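Local coordinates for protein archaeosine synthase (Pyrobaculum calidifontis, PDB 5K0P) that converts the nitrile of preQ0-modified tRNA to the formamidine of archaeosine, using free ammonium, as a tunnel-fold homodecamer, at residues 13-18 / 50-55; 21-26 / 59-64; 34-39 / 75-80; 64-69 / 82-87. One frame throughout, in Å; residues are numbered along the deposited sequence.

Interaction 1 (13-18 / 50-55)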
loop_
_atom_site.group_PDB
_atom_site.type_symbol
_atom_site.label_atom_id
_atom_site.label_comp_id
_atom_site.label_asym_id
_atom_site.label_seq_id
_atom_site.Cartn_x
_atom_site.Cartn_y
_atom_site.Cartn_z
ATOM N N LEU A 13 -5.648 14.923 -16.516
ATOM C CA LEU A 13 -4.170 15.029 -16.706
ATOM C C LEU A 13 -3.505 15.307 -15.410
ATOM O O LEU A 13 -4.050 16.041 -14.608
ATOM C CB LEU A 13 -3.811 16.101 -17.697
ATOM C CG LEU A 13 -4.601 16.043 -18.954
ATOM C CD1 LEU A 13 -4.578 17.406 -19.654
ATOM C CD2 LEU A 13 -4.086 14.915 -19.830
ATOM N N LYS A 14 -2.330 14.722 -15.176
ATOM C CA LYS A 14 -1.656 14.872 -13.914
ATOM C C LYS A 14 -0.177 14.887 -14.160
ATOM O O LYS A 14 0.349 13.994 -14.840
ATOM C CB LYS A 14 -1.974 13.706 -12.989
ATOM C CG LYS A 14 -1.210 13.769 -11.675
ATOM C CD LYS A 14 -1.462 12.571 -10.701
ATOM C CE LYS A 14 -2.896 12.534 -10.161
ATOM N NZ LYS A 14 -2.952 11.363 -9.261
ATOM N N THR A 15 0.508 15.870 -13.590
ATOM C CA THR A 15 1.954 15.940 -13.780
ATOM C C THR A 15 2.644 16.735 -12.661
ATOM O O THR A 15 1.984 17.256 -11.760
ATOM C CB THR A 15 2.306 16.459 -15.202
ATOM O OG1 THR A 15 3.677 16.153 -15.463
ATOM C CG2 THR A 15 2.137 17.967 -15.309
ATOM N N ARG A 16 3.974 16.814 -12.684
ATOM C CA ARG A 16 4.718 17.575 -11.675
ATOM C C ARG A 16 5.122 18.902 -12.295
ATOM O O ARG A 16 5.314 19.016 -13.482
ATOM C CB ARG A 16 5.971 16.819 -11.166
ATOM C CG ARG A 16 5.684 15.449 -10.461
ATOM C CD ARG A 16 5.404 15.517 -8.934
ATOM N NE ARG A 16 6.648 15.975 -8.284
ATOM C CZ ARG A 16 7.659 15.188 -7.913
ATOM N NH1 ARG A 16 7.568 13.871 -8.043
ATOM N NH2 ARG A 16 8.770 15.711 -7.380
ATOM N N GLY A 17 5.304 19.896 -11.480
ATOM C CA GLY A 17 5.801 21.181 -11.951
ATOM C C GLY A 17 6.557 21.899 -10.843
ATOM O O GLY A 17 6.740 21.345 -9.752
ATOM N N GLU A 18 6.983 23.133 -11.137
ATOM C CA GLU A 18 7.599 23.943 -10.148
ATOM C C GLU A 18 7.419 25.431 -10.435
ATOM O O GLU A 18 7.213 25.826 -11.588
ATOM C CB GLU A 18 9.087 23.561 -9.910
ATOM C CG GLU A 18 10.004 23.957 -10.977
ATOM C CD GLU A 18 11.477 23.659 -10.672
ATOM O OE1 GLU A 18 12.324 24.591 -10.894
ATOM O OE2 GLU A 18 11.780 22.500 -10.287
ATOM N N LYS A 50 3.624 22.279 -21.681
ATOM C CA LYS A 50 4.193 23.682 -21.824
ATOM C C LYS A 50 3.484 24.686 -20.823
ATOM O O LYS A 50 4.113 25.578 -20.225
ATOM C CB LYS A 50 4.131 24.253 -23.278
ATOM C CG LYS A 50 4.671 23.425 -24.439
ATOM C CD LYS A 50 6.161 22.936 -24.401
ATOM C CE LYS A 50 6.518 21.470 -23.864
ATOM N NZ LYS A 50 5.702 20.190 -24.199
ATOM N N MET A 51 2.161 24.606 -20.696
ATOM C CA MET A 51 1.460 25.487 -19.737
ATOM C C MET A 51 2.039 25.297 -18.332
ATOM O O MET A 51 2.392 26.256 -17.662
ATOM C CB MET A 51 -0.020 25.174 -19.702
ATOM C CG MET A 51 -0.813 25.556 -20.958
ATOM S SD MET A 51 -2.523 25.009 -20.735
ATOM C CE MET A 51 -3.176 25.576 -22.298
ATOM N N VAL A 52 2.230 24.048 -17.940
ATOM C CA VAL A 52 2.680 23.768 -16.619
ATOM C C VAL A 52 4.165 24.222 -16.482
ATOM O O VAL A 52 4.492 24.797 -15.464
ATOM C CB VAL A 52 2.582 22.261 -16.271
ATOM C CG1 VAL A 52 3.229 21.960 -14.957
ATOM C CG2 VAL A 52 1.098 21.829 -16.210
ATOM N N ASP A 53 5.018 23.883 -17.452
ATOM C CA ASP A 53 6.412 24.304 -17.392
ATOM C C ASP A 53 6.575 25.811 -17.466
ATOM O O ASP A 53 7.614 26.293 -17.124
ATOM C CB ASP A 53 7.252 23.652 -18.496
ATOM C CG ASP A 53 7.453 22.167 -18.260
ATOM O OD1 ASP A 53 7.255 21.728 -17.134
ATOM O OD2 ASP A 53 7.746 21.399 -19.176
ATOM N N SER A 54 5.564 26.542 -17.924
ATOM C CA SER A 54 5.727 27.987 -18.016
ATOM C C SER A 54 6.039 28.629 -16.701
ATOM O O SER A 54 6.560 29.736 -16.691
ATOM C CB SER A 54 4.501 28.674 -18.638
ATOM O OG SER A 54 3.355 28.569 -17.801
ATOM N N TYR A 55 5.674 27.987 -15.595
ATOM C CA TYR A 55 5.818 28.569 -14.244
ATOM C C TYR A 55 7.243 28.394 -13.649
ATOM O O TYR A 55 7.568 28.963 -12.601
ATOM C CB TYR A 55 4.745 27.987 -13.279
ATOM C CG TYR A 55 3.335 28.256 -13.721
ATOM C CD1 TYR A 55 2.787 29.494 -13.597
ATOM C CD2 TYR A 55 2.530 27.230 -14.264
ATOM C CE1 TYR A 55 1.489 29.748 -14.080
ATOM C CE2 TYR A 55 1.286 27.476 -14.769
ATOM C CZ TYR A 55 0.728 28.721 -14.655
ATOM O OH TYR A 55 -0.584 28.934 -15.136
HETATM O O HOH W 1 6.650 24.256 -13.828
#

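Interaction 2 (21-26 / 59-64)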
loop_
_atom_site.group_PDB
_atom_site.type_symbol
_atom_site.label_atom_id
_atom_site.label_comp_id
_atom_site.label_asym_id
_atom_site.label_seq_id
_atom_site.Cartn_x
_atom_site.Cartn_y
_atom_site.Cartn_z
ATOM N N CYS A 21 8.595 30.370 -4.891
ATOM C CA CYS A 21 7.807 30.876 -3.786
ATOM C C CYS A 21 8.169 32.377 -3.581
ATOM O O CYS A 21 9.365 32.687 -3.370
ATOM C CB CYS A 21 8.114 30.083 -2.517
ATOM S SG CYS A 21 7.427 30.791 -1.014
ATOM N N PRO A 22 7.164 33.286 -3.687
ATOM C CA PRO A 22 7.506 34.725 -3.579
ATOM C C PRO A 22 8.022 35.093 -2.254
ATOM O O PRO A 22 8.820 36.009 -2.178
ATOM C CB PRO A 22 6.188 35.445 -3.772
ATOM C CG PRO A 22 5.386 34.527 -4.599
ATOM C CD PRO A 22 5.789 33.117 -4.200
ATOM N N ILE A 23 7.588 34.419 -1.195
ATOM C CA ILE A 23 8.010 34.810 0.134
ATOM C C ILE A 23 9.479 34.436 0.385
ATOM O O ILE A 23 10.245 35.268 0.840
ATOM C CB ILE A 23 7.075 34.231 1.212
ATOM C CG1 ILE A 23 5.740 35.007 1.230
ATOM C CG2 ILE A 23 7.752 34.311 2.579
ATOM C CD1 ILE A 23 4.661 34.486 0.292
ATOM N N SER A 24 9.895 33.220 0.063
ATOM C CA SER A 24 11.294 32.780 0.306
ATOM C C SER A 24 12.233 32.789 -0.911
ATOM O O SER A 24 13.394 32.447 -0.775
ATOM C CB SER A 24 11.253 31.320 0.817
ATOM O OG SER A 24 10.817 30.409 -0.208
ATOM N N LYS A 25 11.734 33.136 -2.096
ATOM C CA LYS A 25 12.512 33.119 -3.338
ATOM C C LYS A 25 13.189 31.747 -3.671
ATOM O O LYS A 25 14.194 31.665 -4.379
ATOM C CB LYS A 25 13.496 34.317 -3.386
ATOM C CG LYS A 25 12.807 35.669 -3.384
ATOM C CD LYS A 25 13.767 36.796 -3.813
ATOM C CE LYS A 25 13.027 38.094 -4.191
ATOM N NZ LYS A 25 12.517 38.239 -5.632
ATOM N N THR A 26 12.568 30.670 -3.240
ATOM C CA THR A 26 13.053 29.311 -3.506
ATOM C C THR A 26 12.018 28.475 -4.303
ATOM O O THR A 26 10.831 28.829 -4.434
ATOM C CB THR A 26 13.416 28.580 -2.216
ATOM O OG1 THR A 26 12.233 28.434 -1.437
ATOM C CG2 THR A 26 14.512 29.368 -1.446
ATOM N N GLU A 59 7.752 33.605 -9.982
ATOM C CA GLU A 59 7.311 33.831 -8.604
ATOM C C GLU A 59 5.822 33.964 -8.638
ATOM O O GLU A 59 5.276 34.892 -9.218
ATOM C CB GLU A 59 7.924 35.135 -7.972
ATOM C CG GLU A 59 9.416 34.970 -7.632
ATOM C CD GLU A 59 10.033 36.085 -6.799
ATOM O OE1 GLU A 59 9.286 36.921 -6.176
ATOM O OE2 GLU A 59 11.322 36.087 -6.780
ATOM N N ILE A 60 5.159 33.039 -7.996
ATOM C CA ILE A 60 3.710 33.019 -8.041
ATOM C C ILE A 60 3.225 32.138 -6.935
ATOM O O ILE A 60 3.769 31.062 -6.778
ATOM C CB ILE A 60 3.190 32.504 -9.400
ATOM C CG1 ILE A 60 1.641 32.572 -9.442
ATOM C CG2 ILE A 60 3.706 31.100 -9.793
ATOM C CD1 ILE A 60 1.118 32.296 -10.837
ATOM N N LEU A 61 2.246 32.579 -6.159
ATOM C CA LEU A 61 1.681 31.700 -5.099
ATOM C C LEU A 61 0.893 30.522 -5.726
ATOM O O LEU A 61 0.284 30.700 -6.799
ATOM C CB LEU A 61 0.692 32.475 -4.228
ATOM C CG LEU A 61 1.308 33.601 -3.469
ATOM C CD1 LEU A 61 0.180 34.439 -2.914
ATOM C CD2 LEU A 61 2.254 33.115 -2.373
ATOM N N HIS A 62 0.929 29.329 -5.111
ATOM C CA HIS A 62 0.131 28.223 -5.691
ATOM C C HIS A 62 -1.389 28.499 -5.789
ATOM O O HIS A 62 -2.056 28.013 -6.730
ATOM C CB HIS A 62 0.480 26.837 -5.091
ATOM C CG HIS A 62 1.890 26.391 -5.421
ATOM N ND1 HIS A 62 2.544 25.360 -4.768
ATOM C CD2 HIS A 62 2.781 26.885 -6.328
ATOM C CE1 HIS A 62 3.761 25.220 -5.271
ATOM N NE2 HIS A 62 3.935 26.152 -6.213
ATOM N N GLU A 63 -1.905 29.304 -4.871
ATOM C CA GLU A 63 -3.294 29.702 -4.941
ATOM C C GLU A 63 -3.595 30.444 -6.237
ATOM O O GLU A 63 -4.705 30.318 -6.745
ATOM C CB GLU A 63 -3.727 30.538 -3.699
ATOM C CG GLU A 63 -3.088 31.926 -3.638
ATOM C CD GLU A 63 -3.086 32.627 -2.254
ATOM O OE1 GLU A 63 -3.651 33.776 -2.144
ATOM O OE2 GLU A 63 -2.480 32.100 -1.289
ATOM N N GLU A 64 -2.618 31.211 -6.763
ATOM C CA GLU A 64 -2.753 31.986 -8.009
ATOM C C GLU A 64 -2.472 31.121 -9.191
ATOM O O GLU A 64 -3.107 31.238 -10.231
ATOM C CB GLU A 64 -1.785 33.185 -8.046
ATOM C CG GLU A 64 -2.150 34.228 -7.052
ATOM C CD GLU A 64 -0.975 35.170 -6.697
ATOM O OE1 GLU A 64 0.237 35.016 -7.094
ATOM O OE2 GLU A 64 -1.277 36.078 -5.950
HETATM O O HOH W 2 9.829 37.846 -3.558
#

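Interaction 3 (34-39 / 75-80)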
loop_
_atom_site.group_PDB
_atom_site.type_symbol
_atom_site.label_atom_id
_atom_site.label_comp_id
_atom_site.label_asym_id
_atom_site.label_seq_id
_atom_site.Cartn_x
_atom_site.Cartn_y
_atom_site.Cartn_z
ATOM N N VAL A 34 -5.392 18.233 -13.684
ATOM C CA VAL A 34 -6.463 18.941 -14.379
ATOM C C VAL A 34 -7.464 17.955 -14.905
ATOM O O VAL A 34 -7.113 16.891 -15.493
ATOM C CB VAL A 34 -5.876 19.835 -15.476
ATOM C CG1 VAL A 34 -6.924 20.610 -16.230
ATOM C CG2 VAL A 34 -4.855 20.753 -14.838
ATOM N N GLU A 35 -8.733 18.311 -14.756
ATOM C CA GLU A 35 -9.774 17.456 -15.318
ATOM C C GLU A 35 -10.721 18.357 -16.044
ATOM O O GLU A 35 -10.979 19.466 -15.574
ATOM C CB GLU A 35 -10.252 16.601 -14.164
ATOM C CG GLU A 35 -11.655 16.560 -13.848
ATOM C CD GLU A 35 -12.012 15.793 -12.573
ATOM O OE1 GLU A 35 -11.237 14.920 -12.048
ATOM O OE2 GLU A 35 -13.146 16.114 -12.151
ATOM N N TYR A 36 -11.116 17.973 -17.242
ATOM C CA TYR A 36 -12.058 18.744 -18.042
ATOM C C TYR A 36 -12.928 17.954 -19.006
ATOM O O TYR A 36 -12.616 16.837 -19.361
ATOM C CB TYR A 36 -11.273 19.846 -18.815
ATOM C CG TYR A 36 -10.520 19.342 -19.989
ATOM C CD1 TYR A 36 -9.323 18.710 -19.810
ATOM C CD2 TYR A 36 -11.039 19.473 -21.294
ATOM C CE1 TYR A 36 -8.614 18.211 -20.928
ATOM C CE2 TYR A 36 -10.340 18.979 -22.422
ATOM C CZ TYR A 36 -9.136 18.338 -22.225
ATOM O OH TYR A 36 -8.447 17.764 -23.314
ATOM N N ILE A 37 -14.050 18.555 -19.429
ATOM C CA ILE A 37 -14.913 17.959 -20.446
ATOM C C ILE A 37 -14.649 18.663 -21.739
ATOM O O ILE A 37 -14.887 19.892 -21.828
ATOM C CB ILE A 37 -16.395 18.101 -20.112
ATOM C CG1 ILE A 37 -16.654 17.379 -18.824
ATOM C CG2 ILE A 37 -17.304 17.510 -21.252
ATOM C CD1 ILE A 37 -18.050 17.488 -18.337
ATOM N N PRO A 38 -14.177 17.914 -22.768
ATOM C CA PRO A 38 -13.948 18.512 -24.071
ATOM C C PRO A 38 -15.268 18.912 -24.680
ATOM O O PRO A 38 -16.300 18.226 -24.412
ATOM C CB PRO A 38 -13.337 17.366 -24.887
ATOM C CG PRO A 38 -12.720 16.468 -23.871
ATOM C CD PRO A 38 -13.681 16.527 -22.712
ATOM N N ARG A 39 -15.224 20.031 -25.454
ATOM C CA ARG A 39 -16.282 20.410 -26.390
ATOM C C ARG A 39 -15.673 20.678 -27.767
ATOM O O ARG A 39 -15.273 21.819 -28.101
ATOM C CB ARG A 39 -17.091 21.645 -25.924
ATOM C CG ARG A 39 -18.266 21.900 -26.907
ATOM C CD ARG A 39 -18.915 23.287 -26.839
ATOM N NE ARG A 39 -19.719 23.494 -25.629
ATOM C CZ ARG A 39 -19.397 24.238 -24.550
ATOM N NH1 ARG A 39 -20.263 24.289 -23.526
ATOM N NH2 ARG A 39 -18.247 24.928 -24.451
ATOM N N ALA A 75 -8.965 29.133 -21.909
ATOM C CA ALA A 75 -8.699 29.898 -23.105
ATOM C C ALA A 75 -8.316 29.018 -24.301
ATOM O O ALA A 75 -8.753 29.305 -25.422
ATOM C CB ALA A 75 -7.651 31.002 -22.869
ATOM N N ALA A 76 -7.526 27.964 -24.071
ATOM C CA ALA A 76 -7.161 27.040 -25.121
ATOM C C ALA A 76 -8.330 26.209 -25.681
ATOM O O ALA A 76 -8.372 26.012 -26.878
ATOM C CB ALA A 76 -6.061 26.111 -24.648
ATOM N N VAL A 77 -9.246 25.695 -24.847
ATOM C CA VAL A 77 -10.295 24.789 -25.377
ATOM C C VAL A 77 -11.697 25.035 -24.931
ATOM O O VAL A 77 -12.534 24.227 -25.236
ATOM C CB VAL A 77 -9.970 23.286 -25.132
ATOM C CG1 VAL A 77 -8.621 22.910 -25.716
ATOM C CG2 VAL A 77 -9.944 22.958 -23.651
ATOM N N ASN A 78 -11.965 26.131 -24.232
ATOM C CA ASN A 78 -13.317 26.519 -23.819
ATOM C C ASN A 78 -14.195 25.360 -23.413
ATOM O O ASN A 78 -15.220 25.157 -24.046
ATOM C CB ASN A 78 -13.996 27.333 -24.944
ATOM C CG ASN A 78 -13.171 28.557 -25.350
ATOM O OD1 ASN A 78 -12.355 28.525 -26.339
ATOM N ND2 ASN A 78 -13.329 29.639 -24.566
ATOM N N PRO A 79 -13.772 24.567 -22.395
ATOM C CA PRO A 79 -14.526 23.386 -22.025
ATOM C C PRO A 79 -15.632 23.789 -21.092
ATOM O O PRO A 79 -15.459 24.757 -20.406
ATOM C CB PRO A 79 -13.494 22.550 -21.272
ATOM C CG PRO A 79 -12.621 23.533 -20.679
ATOM C CD PRO A 79 -12.595 24.730 -21.531
ATOM N N PRO A 80 -16.769 23.081 -21.088
ATOM C CA PRO A 80 -17.852 23.435 -20.149
ATOM C C PRO A 80 -17.568 23.135 -18.686
ATOM O O PRO A 80 -18.355 23.567 -17.829
ATOM C CB PRO A 80 -19.013 22.505 -20.574
ATOM C CG PRO A 80 -18.372 21.379 -21.288
ATOM C CD PRO A 80 -17.198 21.997 -22.003
HETATM O O HOH W 3 -13.047 21.477 -25.243
HETATM O O HOH W 4 -14.964 24.188 -26.821
#

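Interaction 4 (64-69 / 82-87)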
loop_
_atom_site.group_PDB
_atom_site.type_symbol
_atom_site.label_atom_id
_atom_site.label_comp_id
_atom_site.label_asym_id
_atom_site.label_seq_id
_atom_site.Cartn_x
_atom_site.Cartn_y
_atom_site.Cartn_z
ATOM N N GLU A 64 -2.618 31.211 -6.763
ATOM C CA GLU A 64 -2.753 31.986 -8.009
ATOM C C GLU A 64 -2.472 31.121 -9.191
ATOM O O GLU A 64 -3.107 31.238 -10.231
ATOM C CB GLU A 64 -1.785 33.185 -8.046
ATOM C CG GLU A 64 -2.150 34.228 -7.052
ATOM C CD GLU A 64 -0.975 35.170 -6.697
ATOM O OE1 GLU A 64 0.237 35.016 -7.094
ATOM O OE2 GLU A 64 -1.277 36.078 -5.950
ATOM N N LEU A 65 -1.441 30.314 -9.050
ATOM C CA LEU A 65 -1.108 29.347 -10.083
ATOM C C LEU A 65 -2.299 28.485 -10.453
ATOM O O LEU A 65 -2.572 28.369 -11.650
ATOM C CB LEU A 65 0.110 28.484 -9.675
ATOM C CG LEU A 65 0.769 27.632 -10.810
ATOM C CD1 LEU A 65 2.223 27.305 -10.382
ATOM C CD2 LEU A 65 -0.034 26.348 -11.125
ATOM N N ALA A 66 -3.010 27.886 -9.474
ATOM C CA ALA A 66 -4.162 27.027 -9.846
ATOM C C ALA A 66 -5.187 27.759 -10.711
ATOM O O ALA A 66 -5.679 27.227 -11.763
ATOM C CB ALA A 66 -4.869 26.443 -8.575
ATOM N N VAL A 67 -5.458 28.999 -10.304
ATOM C CA VAL A 67 -6.411 29.858 -11.010
ATOM C C VAL A 67 -5.870 30.292 -12.397
ATOM O O VAL A 67 -6.572 30.247 -13.389
ATOM C CB VAL A 67 -6.821 31.051 -10.155
ATOM C CG1 VAL A 67 -7.736 31.920 -10.930
ATOM C CG2 VAL A 67 -7.489 30.570 -8.882
ATOM N N ASP A 68 -4.595 30.622 -12.459
ATOM C CA ASP A 68 -3.970 31.018 -13.716
ATOM C C ASP A 68 -3.996 29.866 -14.736
ATOM O O ASP A 68 -4.309 30.076 -15.898
ATOM C CB ASP A 68 -2.535 31.495 -13.484
ATOM C CG ASP A 68 -1.966 32.140 -14.683
ATOM O OD1 ASP A 68 -2.488 33.187 -15.090
ATOM O OD2 ASP A 68 -1.046 31.584 -15.243
ATOM N N LEU A 69 -3.679 28.665 -14.281
ATOM C CA LEU A 69 -3.649 27.498 -15.141
ATOM C C LEU A 69 -5.090 27.179 -15.605
ATOM O O LEU A 69 -5.280 26.822 -16.735
ATOM C CB LEU A 69 -2.969 26.295 -14.415
ATOM C CG LEU A 69 -2.844 24.961 -15.215
ATOM C CD1 LEU A 69 -2.096 25.189 -16.524
ATOM C CD2 LEU A 69 -2.116 23.861 -14.416
ATOM N N VAL A 82 -13.974 22.475 -16.097
ATOM C CA VAL A 82 -12.512 22.346 -15.824
ATOM C C VAL A 82 -12.287 22.483 -14.355
ATOM O O VAL A 82 -12.877 23.380 -13.704
ATOM C CB VAL A 82 -11.662 23.492 -16.410
ATOM C CG1 VAL A 82 -10.145 23.203 -16.375
ATOM C CG2 VAL A 82 -11.983 23.622 -17.814
ATOM N N LYS A 83 -11.416 21.621 -13.832
ATOM C CA LYS A 83 -10.939 21.723 -12.499
ATOM C C LYS A 83 -9.446 21.493 -12.486
ATOM O O LYS A 83 -8.946 20.568 -13.135
ATOM C CB LYS A 83 -11.640 20.701 -11.599
ATOM C CG LYS A 83 -11.218 20.787 -10.166
ATOM C CD LYS A 83 -12.050 19.918 -9.241
ATOM C CE LYS A 83 -11.607 18.454 -9.344
ATOM N NZ LYS A 83 -12.228 17.552 -8.320
ATOM N N VAL A 84 -8.758 22.339 -11.705
ATOM C CA VAL A 84 -7.335 22.316 -11.526
ATOM C C VAL A 84 -7.001 22.190 -10.054
ATOM O O VAL A 84 -7.472 22.992 -9.268
ATOM C CB VAL A 84 -6.706 23.623 -12.004
ATOM C CG1 VAL A 84 -5.186 23.600 -11.765
ATOM C CG2 VAL A 84 -7.019 23.878 -13.474
ATOM N N THR A 85 -6.097 21.279 -9.711
ATOM C CA THR A 85 -5.762 21.011 -8.361
ATOM C C THR A 85 -4.262 20.998 -8.288
ATOM O O THR A 85 -3.612 20.250 -9.049
ATOM C CB THR A 85 -6.300 19.638 -7.826
ATOM O OG1 THR A 85 -7.771 19.598 -7.857
ATOM C CG2 THR A 85 -5.884 19.513 -6.354
ATOM N N VAL A 86 -3.737 21.884 -7.427
ATOM C CA VAL A 86 -2.296 22.048 -7.206
ATOM C C VAL A 86 -1.970 21.632 -5.795
ATOM O O VAL A 86 -2.533 22.222 -4.882
ATOM C CB VAL A 86 -1.868 23.507 -7.458
ATOM C CG1 VAL A 86 -0.400 23.691 -7.150
ATOM C CG2 VAL A 86 -2.253 23.934 -8.864
ATOM N N LYS A 87 -1.067 20.636 -5.644
ATOM C CA LYS A 87 -0.706 20.030 -4.363
ATOM C C LYS A 87 0.757 20.317 -4.132
ATOM O O LYS A 87 1.555 20.053 -5.011
ATOM C CB LYS A 87 -0.916 18.457 -4.335
ATOM C CG LYS A 87 -2.317 18.040 -4.779
ATOM C CD LYS A 87 -2.684 16.527 -4.619
ATOM C CE LYS A 87 -4.094 16.250 -5.177
ATOM N NZ LYS A 87 -4.409 14.793 -5.083
#

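Interaction 1 (13-18 / 50-55)
Val52, on the last turns of helix 45-53, has its CB directed toward strand 10-20, and both its methyls touch the strand. Its CG2 meets Thr15 CG2 tip to tip at 4.1 Å. Its CG1 lies 4.0 Å from Gly17 CA and close to the carbonyl oxygen of Arg16. CG1 is anti to the backbone N (chi1 172°), which carries it over the bare backbone of Gly17. A side chain on Gly17 would point at the helix, and a CB placed there would fall 2.9 Å from Val52 CG1. The glycine thus lets helix and strand approach until their CA atoms at Val52 and Gly17 are 6.2 Å apart.

No direct hydrogen bond joins the two segments. A water does it instead: it accepts from Glu18 N at 2.9 Å and donates to Val52 O at 2.8 Å. Beyond the helix end, Tyr55 brings its CB within 3.7 Å of Glu18 O. The Tyr55 ring is directed elsewhere. Ser54 OG stands 3.8 Å above its centre, and that hydroxyl donates to Met51 O. The phenol hydrogen-bonds to Asp68 on helix 62-77.

The strand side also bonds to other subunits. Thr15 OG1 hydrogen-bonds to Gly92 O of a neighbouring subunit, whose strand continues the sheet, and Glu18 OE1 makes a salt bridge with Lys49 of another. This is helix-on-sheet packing of the tunnel fold. With no direct hydrogen bond across it, the pairing depends on the apolar fit of Val52 against Thr15 and Gly17 and on a single water.

Interaction 2 (21-26 / 59-64)
This is a surface contact between two connections of the tunnel fold, beside the active site. Segment 21-26 is the loop joining strands 10-20 and 27-37. Segment 59-64 leads into helix 62-77, with Leu61 at the N-cap position. Leu61 N donates to Glu64 OE1 from above the carboxylate plane, 50° out of it. Cys21, which forms the thioimide intermediate, starts the loop. His62 and Glu63, which bind substrate at a site shared between adjacent subunits, lie in the first turn of the helix. His62 is held by hydrogen bonds to Ser88 and Ser19. In this crystal Cys21 SG is linked covalently to a thiocyanate.

Pro22 fills the middle. Its CG sits 3.7 Å from Ile60 N, and its CD touches Leu61 CD2 at 4.0 Å. Leu61 CD2 also meets Ile23 CD1 at 3.8 Å, the two side chains slanting across each other. An alanine in place of Pro22 would probably leave a gap against the Ile60 backbone and Leu61 CD2, and give the loop next to Cys21 more freedom to move.

The polar half lies at Glu59. One water donates to both Pro22 O and Glu59 OE1, tying the carboxylate to the loop backbone. Lys25 bends at its last torsion (chi4 -86°), which brings NZ back to Glu59. There it forms a salt bridge at the protein surface, with Lys25 NZ donating to the syn lone pair of Glu59 OE2 at 2.7 Å.

Interaction 3 (34-39 / 75-80)
The guanidinium of Arg39 has Pro80 over one face, with CD 3.8 Å above the plane and offset toward the rim. At its edge, near the plane, lies Asn78 O, 3.1 Å from Arg39 NH2. The chain of Arg39 bends at chi3 (-72°), which turns NE back toward Pro80. The other flat group, the Tyr36 ring, meets Pro79 CB at its CD2 (3.9 Å) and Val77 CG2 at its CE2 (4.2 Å). The side chains of Val77 and Pro79 each cross that of Tyr36 at about a right angle.

Between these two groups the prolines close on the strand end. Ile37 O is buried here against Pro79 CB and Pro80 CD, each at 3.1 Å, with no hydrogen-bonding partner in the model. Ile37 CB packs on Pro80 CG at 4.0 Å. A glycine in place of Pro80 removes the ring and would probably open a gap beside Ile37 CB and let the Arg39 guanidinium turn more freely. One water accepts from Arg39 N and donates to Val77 O, linking the loop after strand 27-37 to the last residues of helix 62-77.

This is the turn of the tunnel fold that joins helix 62-77 to strand 81-90, through Asn78, with positive phi, and the two prolines. It packs on the end of strand 27-37, which pairs with strands 10-20 and 81-90. Tyr36 OH hydrogen-bonds to the backbone N of Leu43, a substrate-binding residue, so the contact also reaches the connection toward helix 45-53.

Interaction 4 (64-69 / 82-87)
Helix 64-69 runs nearly antiparallel to strand 82-87, with 152° between their directions and 7.9 Å between their axes at the closest point. The CA atoms nearest each other are those of Ala66 and Val84, 5.9 Å apart.

The CB of Ala66 is directed toward the strand, and its small size lets the two backbones come this close. It meets Val86 CG2 at 3.6 Å. Val86 CG2 also touches Leu65 CD2 at 4.0 Å, so one methyl packs against two helix residues. Val86 CG1 stands anti to the backbone N (chi1 177°), which leaves CG2 beside the backbone N, where it meets Ala66 CB. The side chains of Leu65 and Val86 cross at about a right angle.

Val84 makes the second set of contacts. Its CG1 lies 3.7 Å from Ala66 O and 4.1 Å from Leu69 CD2. The carbonyl oxygen of Ala66 therefore rests among the atoms of the valine, with CB and CG2 also near it. Leu69 crosses Val84 at about a right angle, much as Leu65 crosses Val86, one helical turn earlier. No hydrogen bond passes between the segments. All five touching residues are buried, and the contact is apolar packing.

Val84 and Val86 alternate with Thr85, whose CB is directed away from the helix. Strand 81-90 lies between strands 27-37 and 93-102. Leu65 and Leu69 also reach strand 27-37, at Phe30 and Val32, and both touch Tyr55 beyond helix 45-53. Helix 62-77 is thus layered on one face of the antiparallel sheet of the tunnel fold, across two adjacent strands, with the helix 45-53 region at its flank.

Overall arrangement
The four contacts tie two helices and their connections to one antiparallel sheet whose strand order is 10-20, 27-37, 81-90, 93-102. Interaction 4 lies nearest the chain's centre, about 4 Å from it, and packs helix 62-77 on the sheet. Interaction 1, centred about 10 Å away, does the same for helix 45-53. Interactions 2 and 3 sit near opposite ends of helix 62-77, their centres about 26 Å apart and not touching. Interactions 1, 2 and 3 interleave in sequence, as do 3 and 4. Interaction 4 follows 1 and 2 and shares Glu64 with 2. The helix it packs begins with His62 and Glu63, which bind substrate at a site shared between adjacent subunits.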